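Local coordinates for hydrogenase expression/formation protein HypE (Desulfovibrio vulgaris subsp. vulgaris, PDB 2Z1U), which binds ATP and magnesium and probably takes part in the maturation of hydrogenases, at residues 157-163 / 214-219; 7-12 / 98-104; 173-179 / 248-254; 60-66 / 180-185; 237-241 / 314-318. All blocks are in the same frame, centred on the assembly; numbering follows the deposited sequence.

Contact 1: 157-163 / 214-219; sequences PSGDRAR and DIHVLR
H216 lies between two arginines of the 157-163 loop. R161 crosses it at about a right angle, NH2 standing 3.6 Å from H216 CD2 and the guanidinium and ring planes 64° apart. R163 comes from the other end of the ring: H216 CE1 sits over one face of its guanidinium, while R163 CZ lies at the ring's edge, in its plane. With CG set between its backbone N and carbonyl carbon (chi1 77°), R163 also brings CG to 3.5 Å from H216 CE1. A water links R163 NH1, by a weak bond, with H216 NE2 and D214 OD1. The other ring nitrogen, ND1, is held by D166, which also takes the backbone N of R163, and this fixes the ring's rotation. R161 NH1 bonds to A156 O and only weakly to I215 O. The two backbones join where S158 N donates to H216 O (3.0 Å), a fairly straight bond at 161°. Beside it the P157 ring puts CG 3.8 Å from L218 CD1, and V217 CG2 packs 3.8 Å from A162 CB. Farther along, the end of R219 comes near G159 CA but pairs with E232 and with D41 of the second subunit, close to a bound magnesium ion and ATP. H216 and V217 both face I277 of the neighbouring antiparallel strand, forming a classic beta bulge at the start of strand 217-219, outermost in the sheet within this chain.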
# COMPACT_ATOMS: atom_id res chain seq x y z
N PRO A 157 4.75 9.71 -20.52
CA PRO A 157 5.81 10.48 -19.87
C PRO A 157 6.67 9.61 -18.95
O PRO A 157 6.20 8.63 -18.40
CB PRO A 157 5.04 11.56 -19.08
CG PRO A 157 3.67 11.61 -19.73
CD PRO A 157 3.41 10.19 -20.10
N SER A 158 7.95 9.98 -18.84
CA SER A 158 8.94 9.20 -18.11
C SER A 158 10.12 10.10 -17.75
O SER A 158 10.50 10.97 -18.54
CB SER A 158 9.41 8.03 -18.96
OG SER A 158 10.35 7.23 -18.26
N GLY A 159 10.71 9.89 -16.58
CA GLY A 159 11.83 10.71 -16.09
C GLY A 159 13.01 10.77 -17.05
O GLY A 159 13.75 11.76 -17.06
N ASP A 160 13.17 9.73 -17.86
CA ASP A 160 14.29 9.63 -18.81
C ASP A 160 14.02 10.20 -20.21
O ASP A 160 14.83 10.02 -21.12
CB ASP A 160 14.80 8.17 -18.88
CG ASP A 160 13.81 7.21 -19.53
OD1 ASP A 160 12.64 7.58 -19.80
OD2 ASP A 160 14.21 6.05 -19.75
N ARG A 161 12.91 10.93 -20.37
CA ARG A 161 12.50 11.41 -21.70
C ARG A 161 12.67 12.92 -21.96
O ARG A 161 12.28 13.41 -23.04
CB ARG A 161 11.06 10.96 -21.99
CG ARG A 161 10.90 9.44 -22.13
CD ARG A 161 9.55 9.03 -22.75
NE ARG A 161 9.40 9.60 -24.09
CZ ARG A 161 8.35 10.29 -24.53
NH1 ARG A 161 7.29 10.48 -23.75
NH2 ARG A 161 8.36 10.78 -25.77
N ALA A 162 13.27 13.65 -21.01
CA ALA A 162 13.61 15.05 -21.24
C ALA A 162 14.72 15.12 -22.28
O ALA A 162 15.71 14.41 -22.19
CB ALA A 162 14.06 15.73 -19.95
N ARG A 163 14.52 15.96 -23.30
CA ARG A 163 15.48 16.06 -24.39
C ARG A 163 15.85 17.52 -24.67
O ARG A 163 15.08 18.43 -24.34
CB ARG A 163 14.92 15.33 -25.64
CG ARG A 163 13.84 16.09 -26.42
CD ARG A 163 13.83 15.69 -27.91
NE ARG A 163 13.03 16.58 -28.77
CZ ARG A 163 11.91 16.23 -29.41
NH1 ARG A 163 11.43 15.00 -29.29
NH2 ARG A 163 11.26 17.11 -30.17
N ASP A 214 2.53 14.81 -26.88
CA ASP A 214 4.00 14.78 -26.91
C ASP A 214 4.62 15.24 -25.59
O ASP A 214 5.65 15.91 -25.57
CB ASP A 214 4.56 15.56 -28.13
CG ASP A 214 5.93 15.04 -28.60
OD1 ASP A 214 6.38 13.97 -28.13
OD2 ASP A 214 6.56 15.71 -29.44
N ILE A 215 3.98 14.87 -24.49
CA ILE A 215 4.51 15.17 -23.16
C ILE A 215 5.70 14.25 -22.88
O ILE A 215 5.55 13.01 -22.90
CB ILE A 215 3.43 15.01 -22.04
CG1 ILE A 215 2.15 15.80 -22.37
CG2 ILE A 215 4.01 15.40 -20.68
CD1 ILE A 215 2.35 17.33 -22.61
N HIS A 216 6.86 14.83 -22.61
CA HIS A 216 8.05 14.03 -22.32
C HIS A 216 8.14 13.57 -20.87
O HIS A 216 8.36 12.40 -20.62
CB HIS A 216 9.34 14.74 -22.74
CG HIS A 216 9.50 14.86 -24.22
ND1 HIS A 216 10.51 15.61 -24.79
CD2 HIS A 216 8.80 14.33 -25.25
CE1 HIS A 216 10.41 15.54 -26.11
NE2 HIS A 216 9.38 14.77 -26.41
N VAL A 217 8.01 14.52 -19.92
CA VAL A 217 8.14 14.22 -18.48
C VAL A 217 7.07 14.92 -17.64
O VAL A 217 6.76 16.10 -17.85
CB VAL A 217 9.52 14.63 -17.88
CG1 VAL A 217 9.77 13.88 -16.54
CG2 VAL A 217 10.65 14.36 -18.85
N LEU A 218 6.52 14.18 -16.69
CA LEU A 218 5.69 14.74 -15.63
C LEU A 218 6.26 14.23 -14.31
O LEU A 218 6.61 13.06 -14.20
CB LEU A 218 4.22 14.28 -15.76
CG LEU A 218 3.41 14.65 -17.01
CD1 LEU A 218 2.09 13.83 -17.08
CD2 LEU A 218 3.12 16.15 -17.10
N ARG A 219 6.37 15.12 -13.33
CA ARG A 219 6.75 14.69 -11.97
C ARG A 219 6.20 15.69 -10.95
O ARG A 219 6.13 16.89 -11.23
CB ARG A 219 8.28 14.52 -11.82
CG ARG A 219 8.69 13.91 -10.47
CD ARG A 219 9.93 13.08 -10.58
NE ARG A 219 9.77 11.91 -11.44
CZ ARG A 219 10.80 11.19 -11.89
NH1 ARG A 219 12.04 11.50 -11.52
NH2 ARG A 219 10.60 10.14 -12.68
O HOH W 1 9.08 14.00 -29.05

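Contact 2: 7-12 / 98-104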
# COMPACT_ATOMS: atom_id res chain seq x y z
N THR A 7 -10.54 6.09 22.61
CA THR A 7 -11.78 5.59 21.94
C THR A 7 -11.46 4.50 20.90
O THR A 7 -12.24 3.55 20.75
CB THR A 7 -12.60 6.74 21.27
OG1 THR A 7 -12.20 8.00 21.80
CG2 THR A 7 -14.09 6.54 21.49
N LEU A 8 -10.34 4.62 20.19
CA LEU A 8 -9.90 3.53 19.30
C LEU A 8 -9.21 2.42 20.10
O LEU A 8 -8.00 2.46 20.35
CB LEU A 8 -9.04 4.02 18.13
CG LEU A 8 -8.69 2.93 17.11
CD1 LEU A 8 -9.77 2.73 16.03
CD2 LEU A 8 -7.36 3.21 16.46
N LEU A 9 -9.99 1.42 20.50
CA LEU A 9 -9.49 0.32 21.30
C LEU A 9 -8.66 -0.61 20.44
O LEU A 9 -8.86 -0.68 19.22
CB LEU A 9 -10.64 -0.47 21.94
CG LEU A 9 -11.57 0.14 23.00
CD1 LEU A 9 -10.86 1.16 23.89
CD2 LEU A 9 -12.79 0.77 22.35
N LEU A 10 -7.72 -1.32 21.07
CA LEU A 10 -6.99 -2.39 20.40
C LEU A 10 -7.93 -3.35 19.68
O LEU A 10 -7.60 -3.83 18.60
CB LEU A 10 -6.11 -3.16 21.39
CG LEU A 10 -4.65 -2.72 21.52
CD1 LEU A 10 -3.89 -3.70 22.41
CD2 LEU A 10 -3.95 -2.57 20.15
N ASP A 11 -9.09 -3.61 20.27
CA ASP A 11 -10.13 -4.49 19.70
C ASP A 11 -10.40 -4.27 18.22
O ASP A 11 -10.74 -5.22 17.51
CB ASP A 11 -11.46 -4.31 20.43
CG ASP A 11 -11.32 -4.34 21.95
OD1 ASP A 11 -12.21 -4.94 22.59
OD2 ASP A 11 -10.36 -3.75 22.49
N TYR A 12 -10.27 -3.03 17.76
CA TYR A 12 -10.54 -2.68 16.36
C TYR A 12 -9.49 -3.21 15.39
O TYR A 12 -9.69 -3.17 14.18
CB TYR A 12 -10.73 -1.16 16.19
CG TYR A 12 -12.05 -0.65 16.74
CD1 TYR A 12 -12.08 0.28 17.78
CD2 TYR A 12 -13.27 -1.10 16.22
CE1 TYR A 12 -13.29 0.76 18.29
CE2 TYR A 12 -14.49 -0.63 16.74
CZ TYR A 12 -14.49 0.30 17.76
OH TYR A 12 -15.69 0.76 18.27
N LEU A 98 -2.94 2.38 12.80
CA LEU A 98 -3.53 3.25 13.80
C LEU A 98 -3.03 2.94 15.20
O LEU A 98 -2.81 1.78 15.55
CB LEU A 98 -5.05 3.16 13.76
CG LEU A 98 -5.74 3.53 12.44
CD1 LEU A 98 -7.17 2.99 12.39
CD2 LEU A 98 -5.72 5.04 12.24
N GLU A 99 -2.87 4.00 16.00
CA GLU A 99 -2.46 3.87 17.39
C GLU A 99 -3.68 3.65 18.29
O GLU A 99 -4.65 4.42 18.24
CB GLU A 99 -1.68 5.12 17.83
CG GLU A 99 -1.14 5.01 19.25
CD GLU A 99 -0.33 6.21 19.69
OE1 GLU A 99 0.53 6.03 20.58
OE2 GLU A 99 -0.56 7.33 19.16
N GLU A 100 -3.62 2.60 19.11
CA GLU A 100 -4.56 2.40 20.23
C GLU A 100 -4.71 3.70 21.01
O GLU A 100 -3.72 4.39 21.26
CB GLU A 100 -4.05 1.29 21.15
CG GLU A 100 -4.90 1.00 22.38
CD GLU A 100 -4.15 0.21 23.47
OE1 GLU A 100 -4.83 -0.38 24.33
OE2 GLU A 100 -2.90 0.20 23.47
N GLY A 101 -5.95 4.03 21.39
CA GLY A 101 -6.25 5.24 22.15
C GLY A 101 -6.63 6.44 21.29
O GLY A 101 -7.17 7.41 21.80
N LEU A 102 -6.34 6.37 19.99
CA LEU A 102 -6.63 7.46 19.06
C LEU A 102 -8.09 7.92 19.17
O LEU A 102 -9.01 7.11 19.17
CB LEU A 102 -6.32 7.02 17.63
CG LEU A 102 -5.89 7.98 16.50
CD1 LEU A 102 -6.87 7.94 15.32
CD2 LEU A 102 -5.62 9.41 16.95
N ASP A 103 -8.25 9.24 19.28
CA ASP A 103 -9.55 9.92 19.18
C ASP A 103 -10.24 9.46 17.88
O ASP A 103 -9.70 9.62 16.79
CB ASP A 103 -9.31 11.44 19.19
CG ASP A 103 -10.60 12.27 19.18
OD1 ASP A 103 -11.71 11.71 19.30
OD2 ASP A 103 -10.50 13.51 19.06
N MET A 104 -11.42 8.87 18.03
CA MET A 104 -12.16 8.31 16.90
C MET A 104 -12.67 9.36 15.92
O MET A 104 -12.87 9.06 14.74
CB MET A 104 -13.35 7.49 17.39
CG MET A 104 -13.02 6.10 17.89
SD MET A 104 -12.60 4.87 16.65
CE MET A 104 -13.66 5.28 15.25
O HOH W 2 -7.35 -0.91 23.79
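A type II beta turn from E99 to L102, at the end of strand 87-99, receives the first modelled residues of the chain. L8 pairs with it through both backbone polar atoms: G101 N donates to L8 O (2.8 Å, 168°), and L8 N donates to L102 O (3.0 Å). The buried L8 side chain, its CG anti to the backbone N (chi1 -174°), points toward the 98-104 segment, where its two methyls part, CD2 meeting L98 CB at 3.6 Å and CD1 meeting M104 SD at 3.6 Å. The strand belongs to the mixed sheet of the AIR synthase-like N-terminal domain, and V132 of the adjacent strand 124-133 also touches L8. D103 is the N-cap of the helix that follows, its OD1 making a weak bond to D105 N. The first helical residue, M104, bent at chi2 and chi3, lies against the terminal segment. Its CG packs tightly on T7 CB (3.5 Å), and its sulfur lies oblique to the Y12 ring, 5.1 Å from the centroid, in a Met-aromatic contact. On the outer side the extended E100 chain passes L10, with CD 3.6 Å from L10 CG. A water accepts from L10 N and donates to E100 OE1, whereas E100 OE2 takes the backbone N of R135.

Contact 3: 173-179 / 248-254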
# COMPACT_ATOMS: atom_id res chain seq x y z
N SER A 173 2.75 27.71 -7.69
CA SER A 173 3.71 28.24 -6.71
C SER A 173 4.46 27.16 -5.93
O SER A 173 3.94 26.07 -5.70
CB SER A 173 2.97 29.20 -5.76
OG SER A 173 2.02 28.50 -4.96
N MET A 174 5.69 27.48 -5.51
CA MET A 174 6.55 26.53 -4.84
C MET A 174 6.67 26.83 -3.36
O MET A 174 6.76 27.99 -2.96
CB MET A 174 7.95 26.54 -5.50
CG MET A 174 7.94 25.99 -6.93
SD MET A 174 7.77 24.21 -7.04
CE MET A 174 6.01 23.93 -7.48
N GLY A 175 6.65 25.77 -2.55
CA GLY A 175 7.02 25.87 -1.13
C GLY A 175 5.87 25.92 -0.14
O GLY A 175 6.08 25.80 1.06
N ASP A 176 4.65 26.11 -0.65
CA ASP A 176 3.46 26.32 0.18
C ASP A 176 3.17 25.22 1.19
O ASP A 176 3.06 25.50 2.38
CB ASP A 176 2.23 26.55 -0.71
CG ASP A 176 2.46 27.65 -1.72
OD1 ASP A 176 1.96 28.77 -1.49
OD2 ASP A 176 3.18 27.42 -2.71
N HIS A 177 3.08 23.97 0.72
CA HIS A 177 2.83 22.85 1.60
C HIS A 177 3.88 22.72 2.71
O HIS A 177 3.54 22.65 3.90
CB HIS A 177 2.77 21.53 0.84
CG HIS A 177 2.52 20.35 1.73
ND1 HIS A 177 1.26 20.01 2.17
CD2 HIS A 177 3.36 19.46 2.29
CE1 HIS A 177 1.33 18.94 2.95
NE2 HIS A 177 2.60 18.59 3.04
N GLY A 178 5.15 22.65 2.31
CA GLY A 178 6.26 22.50 3.26
C GLY A 178 6.26 23.58 4.33
O GLY A 178 6.43 23.29 5.51
N LEU A 179 6.08 24.84 3.91
CA LEU A 179 6.03 25.95 4.85
C LEU A 179 4.88 25.80 5.84
O LEU A 179 5.07 25.99 7.04
CB LEU A 179 5.91 27.29 4.12
CG LEU A 179 6.56 28.55 4.70
CD1 LEU A 179 5.77 29.80 4.31
CD2 LEU A 179 6.78 28.52 6.22
N VAL A 248 10.46 31.18 -11.38
CA VAL A 248 9.90 30.20 -10.43
C VAL A 248 8.98 30.96 -9.48
O VAL A 248 9.43 31.85 -8.76
CB VAL A 248 10.97 29.41 -9.64
CG1 VAL A 248 10.33 28.31 -8.78
CG2 VAL A 248 11.99 28.80 -10.59
N PRO A 249 7.65 30.65 -9.50
CA PRO A 249 6.70 31.38 -8.67
C PRO A 249 6.77 30.94 -7.20
O PRO A 249 6.74 29.76 -6.90
CB PRO A 249 5.32 31.03 -9.29
CG PRO A 249 5.51 29.69 -9.90
CD PRO A 249 7.00 29.59 -10.29
N VAL A 250 6.89 31.91 -6.31
CA VAL A 250 6.90 31.66 -4.87
C VAL A 250 6.18 32.87 -4.31
O VAL A 250 6.57 34.00 -4.59
CB VAL A 250 8.37 31.58 -4.26
CG1 VAL A 250 8.32 31.31 -2.75
CG2 VAL A 250 9.21 30.50 -4.93
N ARG A 251 5.09 32.62 -3.59
CA ARG A 251 4.25 33.70 -3.03
C ARG A 251 5.09 34.53 -2.07
O ARG A 251 5.91 33.98 -1.34
CB ARG A 251 3.06 33.10 -2.26
CG ARG A 251 2.05 32.39 -3.13
CD ARG A 251 1.04 31.61 -2.29
NE ARG A 251 -0.30 31.85 -2.82
CZ ARG A 251 -0.92 31.08 -3.71
NH1 ARG A 251 -0.35 29.97 -4.17
NH2 ARG A 251 -2.13 31.43 -4.12
N GLU A 252 4.88 35.85 -2.08
CA GLU A 252 5.59 36.77 -1.19
C GLU A 252 5.57 36.28 0.26
O GLU A 252 6.60 36.25 0.93
CB GLU A 252 5.00 38.19 -1.29
CG GLU A 252 5.86 39.30 -0.69
CD GLU A 252 5.16 40.66 -0.74
OE1 GLU A 252 4.04 40.75 -1.30
OE2 GLU A 252 5.72 41.65 -0.21
N SER A 253 4.38 35.87 0.72
CA SER A 253 4.17 35.35 2.06
C SER A 253 4.94 34.06 2.33
O SER A 253 5.37 33.82 3.46
CB SER A 253 2.68 35.11 2.27
OG SER A 253 2.24 34.08 1.39
N VAL A 254 5.09 33.23 1.30
CA VAL A 254 5.89 32.00 1.39
C VAL A 254 7.40 32.34 1.42
O VAL A 254 8.13 31.81 2.26
CB VAL A 254 5.55 31.00 0.25
CG1 VAL A 254 6.56 29.85 0.19
CG2 VAL A 254 4.11 30.46 0.42
O HOH W 3 4.70 29.84 -2.87
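M174 and V254 make the close-packed side of this mostly buried contact within the AIR synthase-like C-terminal region. M174 N donates to P249 O (2.9 Å), joining the two segments just ahead of their helices. The M174 side chain crosses V248 at about a right angle, CG to CG1 3.8 Å, and both touch L226 of helix 225-237. V254 splits its methyls: CG1 lies 3.7 Å from M174 O, by G175, and CG2, anti to its own carbonyl carbon, 3.3 Å from D176 OD1. L179 CD1 closes in on V254 CA from farther along. Both segments lead into helices, 176-184 and 252-260, with G175 and R251 at the N-cap positions. The polar side is looser at its outer end, where R251 is partly exposed. S173 OG donates to D176 OD2 (2.8 Å), meeting the carboxylate from above its plane, and receives a weak bond from R251 NH1. D176 OD1 and R251 NH1 form only a long salt bridge of 3.7 Å, carboxylate and guanidinium planes 84° apart, and R251 has further long, weak ion pairs with D193 and E297. A water bridges the segments, donating to M174 O and D176 OD2 and accepting from R251 N.

Contact 4: 60-66 / 180-185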
# COMPACT_ATOMS: atom_id res chain seq x y z
N VAL A 60 2.47 12.54 7.66
CA VAL A 60 2.48 13.99 7.94
C VAL A 60 2.18 14.28 9.42
O VAL A 60 1.32 13.66 10.05
CB VAL A 60 1.53 14.78 7.00
CG1 VAL A 60 0.08 14.43 7.29
CG2 VAL A 60 1.76 16.31 7.08
N ASP A 61 2.95 15.21 9.96
CA ASP A 61 2.77 15.69 11.32
C ASP A 61 2.81 17.20 11.25
O ASP A 61 3.84 17.76 10.85
CB ASP A 61 3.88 15.14 12.21
CG ASP A 61 3.77 15.62 13.65
OD1 ASP A 61 4.83 15.95 14.23
OD2 ASP A 61 2.65 15.70 14.19
N PRO A 62 1.71 17.89 11.65
CA PRO A 62 0.46 17.37 12.22
C PRO A 62 -0.48 16.75 11.19
O PRO A 62 -0.27 16.90 9.98
CB PRO A 62 -0.18 18.63 12.83
CG PRO A 62 0.30 19.73 11.96
CD PRO A 62 1.70 19.36 11.54
N ILE A 63 -1.52 16.07 11.68
CA ILE A 63 -2.46 15.35 10.84
C ILE A 63 -3.35 16.33 10.10
O ILE A 63 -3.70 16.09 8.94
CB ILE A 63 -3.34 14.38 11.68
CG1 ILE A 63 -2.49 13.28 12.30
CG2 ILE A 63 -4.48 13.79 10.85
CD1 ILE A 63 -3.30 12.24 13.08
N PHE A 64 -3.72 17.41 10.79
CA PHE A 64 -4.55 18.49 10.24
C PHE A 64 -3.75 19.78 10.13
O PHE A 64 -3.00 20.14 11.05
CB PHE A 64 -5.83 18.70 11.09
CG PHE A 64 -6.71 17.46 11.18
CD1 PHE A 64 -7.57 17.11 10.14
CD2 PHE A 64 -6.68 16.64 12.31
CE1 PHE A 64 -8.37 15.96 10.20
CE2 PHE A 64 -7.48 15.49 12.40
CZ PHE A 64 -8.32 15.15 11.33
N PHE A 65 -3.92 20.49 9.01
CA PHE A 65 -3.20 21.75 8.72
C PHE A 65 -4.06 22.59 7.77
O PHE A 65 -4.98 22.06 7.16
CB PHE A 65 -1.82 21.47 8.11
CG PHE A 65 -1.79 20.30 7.15
CD1 PHE A 65 -2.03 20.49 5.79
CD2 PHE A 65 -1.54 19.00 7.60
CE1 PHE A 65 -2.01 19.41 4.89
CE2 PHE A 65 -1.54 17.92 6.72
CZ PHE A 65 -1.77 18.13 5.36
N PRO A 66 -3.82 23.92 7.69
CA PRO A 66 -4.54 24.71 6.68
C PRO A 66 -4.43 24.10 5.28
O PRO A 66 -3.32 23.83 4.82
CB PRO A 66 -3.83 26.06 6.75
CG PRO A 66 -3.41 26.16 8.17
CD PRO A 66 -2.96 24.77 8.52
N THR A 180 3.69 25.46 5.35
CA THR A 180 2.54 25.40 6.26
C THR A 180 2.62 24.33 7.32
O THR A 180 2.25 24.59 8.45
CB THR A 180 1.13 25.54 5.58
OG1 THR A 180 0.23 24.52 6.05
CG2 THR A 180 1.23 25.52 4.10
N ILE A 181 3.14 23.14 6.98
CA ILE A 181 3.25 22.10 8.01
C ILE A 181 4.36 22.47 9.03
O ILE A 181 4.16 22.30 10.24
CB ILE A 181 3.36 20.63 7.47
CG1 ILE A 181 4.80 20.21 7.24
CG2 ILE A 181 2.44 20.33 6.28
CD1 ILE A 181 5.25 19.31 8.34
N LEU A 182 5.49 23.00 8.55
CA LEU A 182 6.61 23.40 9.40
C LEU A 182 6.28 24.57 10.32
O LEU A 182 6.75 24.62 11.46
CB LEU A 182 7.85 23.73 8.55
CG LEU A 182 8.99 22.71 8.37
CD1 LEU A 182 8.68 21.29 8.83
CD2 LEU A 182 9.53 22.72 6.93
N SER A 183 5.46 25.51 9.83
CA SER A 183 4.98 26.61 10.65
C SER A 183 3.84 26.19 11.60
O SER A 183 3.80 26.66 12.73
CB SER A 183 4.59 27.83 9.79
OG SER A 183 3.51 27.54 8.94
N GLN A 184 2.95 25.31 11.14
CA GLN A 184 1.94 24.70 12.03
C GLN A 184 2.60 24.03 13.23
O GLN A 184 2.18 24.22 14.37
CB GLN A 184 1.08 23.67 11.30
CG GLN A 184 -0.14 24.23 10.61
CD GLN A 184 -1.18 24.77 11.59
OE1 GLN A 184 -1.66 24.05 12.46
NE2 GLN A 184 -1.53 26.04 11.42
N ARG A 185 3.64 23.25 12.94
CA ARG A 185 4.33 22.43 13.93
C ARG A 185 5.03 23.27 15.00
O ARG A 185 5.41 22.74 16.06
CB ARG A 185 5.32 21.49 13.24
CG ARG A 185 5.50 20.15 13.92
CD ARG A 185 5.73 19.06 12.90
NE ARG A 185 7.08 19.08 12.35
CZ ARG A 185 7.47 18.41 11.27
NH1 ARG A 185 6.61 17.66 10.59
NH2 ARG A 185 8.73 18.49 10.87
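The 60-66 segment bends at a cis peptide bond before P62 and runs into the short strand 64-65, passing residues 180-185 of helix 176-184 and its continuation, with P62 nearest R185 and F65 nearest I181 (CA atoms 6.6 and 6.5 Å apart). It thereby joins the AIR synthase-like N-terminal domain to the C-terminal one. R185 N bonds to I181 O. I181 is the apolar centre: its CG2 stands 4.3 Å above the F65 ring, over the middle of one face, and 4.2 Å from V60 CG2, while its CD1 reaches D61 O at 3.3 Å. F65 also meets the ring of H177, one turn back on the same helix, at a steep angle, so the phenyl group touches two residues of that helix. Q184 bends at chi2 (-67°) and comes from the opposite direction to P66, its CD and NE2 both about 3.5 Å from P66 CD; its CB lies by P62 CG. The T180 hydroxyl beside P66 is buried with no polar partner in the model. At the other end R185 crosses D61 at about a right angle, and the D61 carboxylate runs nearly parallel to the guanidinium, without an N-H aimed at it. R185 NH2 goes to P340 O, and NH1 also bonds weakly to R341 O. The main bond of R185 NH1 is to D61 O at 2.8 Å, in both the carbonyl and the guanidinium planes.

Contact 5: 237-241 / 314-318; sequences SQAVC and ARAGQ
V240 and A314 meet across the contact, V240 CG2 resting 3.9 Å from A314 CB. Both also touch V320 of strand 319-322, making a small apolar patch. The V240 side chain lies beside two carbonyl oxygens of the 314-318 segment, its CB 3.5 Å from Q318 O and 3.9 Å from R315 O. At the other end the A316 methyl meets Q238, which bends at chi2 (-68°) and brings OE1 to 3.4 Å from A316 CB; the amide nitrogen of Q238 instead returns to G235 O of the helix just left behind. That helix, 225-237, ends in a Schellman motif with Q238, at positive phi, as its C-prime residue, and the chain then enters strand 240-244. The opposing residues form a type II beta turn from R315 to Q318 that leads into strand 319-322, which runs parallel to 240-244 in the same mixed sheet. Its closing bond, Q318 N to R315 O, is reinforced by the Q318 side chain, whose end leads away from V240 and accepts R315 N on OE1 (3.1 Å, 163°). The backbones are tied on both sides of V240: G317 N donates to A239 O at 2.8 Å, the donor tilted 32° from the carbonyl plane, and C241 N donates to Q318 O at 3.1 Å, nearly in line with that C=O.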
# COMPACT_ATOMS: atom_id res chain seq x y z
N SER A 237 17.51 11.58 -17.57
CA SER A 237 17.57 11.96 -18.98
C SER A 237 18.99 12.26 -19.46
O SER A 237 19.22 12.50 -20.64
CB SER A 237 16.65 13.16 -19.26
OG SER A 237 15.31 12.86 -18.92
N GLN A 238 19.94 12.24 -18.53
CA GLN A 238 21.35 12.56 -18.86
C GLN A 238 21.47 13.88 -19.62
O GLN A 238 22.09 13.96 -20.68
CB GLN A 238 22.03 11.40 -19.59
CG GLN A 238 22.24 10.19 -18.70
CD GLN A 238 23.26 10.47 -17.61
OE1 GLN A 238 24.45 10.63 -17.89
NE2 GLN A 238 22.80 10.54 -16.37
N ALA A 239 20.87 14.91 -19.04
CA ALA A 239 20.87 16.23 -19.63
C ALA A 239 21.06 17.23 -18.51
O ALA A 239 21.23 16.85 -17.35
CB ALA A 239 19.55 16.48 -20.36
N VAL A 240 21.04 18.51 -18.84
CA VAL A 240 21.13 19.53 -17.82
C VAL A 240 19.90 20.42 -17.88
O VAL A 240 19.45 20.81 -18.97
CB VAL A 240 22.54 20.27 -17.81
CG1 VAL A 240 23.35 20.01 -19.09
CG2 VAL A 240 22.42 21.74 -17.48
N CYS A 241 19.31 20.67 -16.72
CA CYS A 241 18.15 21.55 -16.63
C CYS A 241 18.63 22.95 -16.31
O CYS A 241 19.43 23.15 -15.39
CB CYS A 241 17.15 21.04 -15.59
SG CYS A 241 16.35 19.48 -16.04
N ALA A 314 28.31 22.54 -17.10
CA ALA A 314 27.45 21.68 -16.31
C ALA A 314 27.40 20.31 -16.99
O ALA A 314 27.30 20.22 -18.22
CB ALA A 314 26.06 22.26 -16.17
N ARG A 315 27.52 19.27 -16.18
CA ARG A 315 27.53 17.90 -16.66
C ARG A 315 26.12 17.32 -16.69
O ARG A 315 25.18 17.96 -16.22
CB ARG A 315 28.40 17.05 -15.74
CG ARG A 315 29.52 16.33 -16.45
CD ARG A 315 30.81 17.12 -16.38
NE ARG A 315 31.86 16.56 -17.24
CZ ARG A 315 32.40 15.35 -17.10
NH1 ARG A 315 31.98 14.51 -16.15
NH2 ARG A 315 33.36 14.95 -17.94
N ALA A 316 25.99 16.12 -17.25
CA ALA A 316 24.74 15.37 -17.25
C ALA A 316 24.26 15.20 -15.83
O ALA A 316 25.04 14.83 -14.95
CB ALA A 316 24.93 14.00 -17.90
N GLY A 317 22.98 15.49 -15.60
CA GLY A 317 22.40 15.37 -14.28
C GLY A 317 22.39 16.62 -13.44
O GLY A 317 21.82 16.62 -12.35
N GLN A 318 23.00 17.70 -13.92
CA GLN A 318 23.08 18.92 -13.12
C GLN A 318 21.96 19.91 -13.40
O GLN A 318 21.39 19.93 -14.49
CB GLN A 318 24.46 19.60 -13.27
CG GLN A 318 25.59 18.80 -12.62
CD GLN A 318 26.84 19.64 -12.35
OE1 GLN A 318 27.40 20.27 -13.25
NE2 GLN A 318 27.29 19.64 -11.10

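Overall arrangement
Contacts 1 and 3 are buried, while contacts 2, 4 and 5 are only partly so. Contacts 1 and 5 serve the same mixed sheet at different strands and touch directly: S237 OG bonds to the backbone of G159 and A162. Contacts 3 and 4 share helix 176-184 and touch there; its start meets a mixed polar and apolar set with a water, its later residues mostly apolar packing plus one arginine bond. Contact 2 lies on the other side of the chain's centre from contacts 1 and 5, about 44 Å from contact 1 between centres. Contact 1, rich in arginine, approaches a magnesium and ATP site and the second subunit; contact 5, mostly backbone pairing, lies away from the annotated sites.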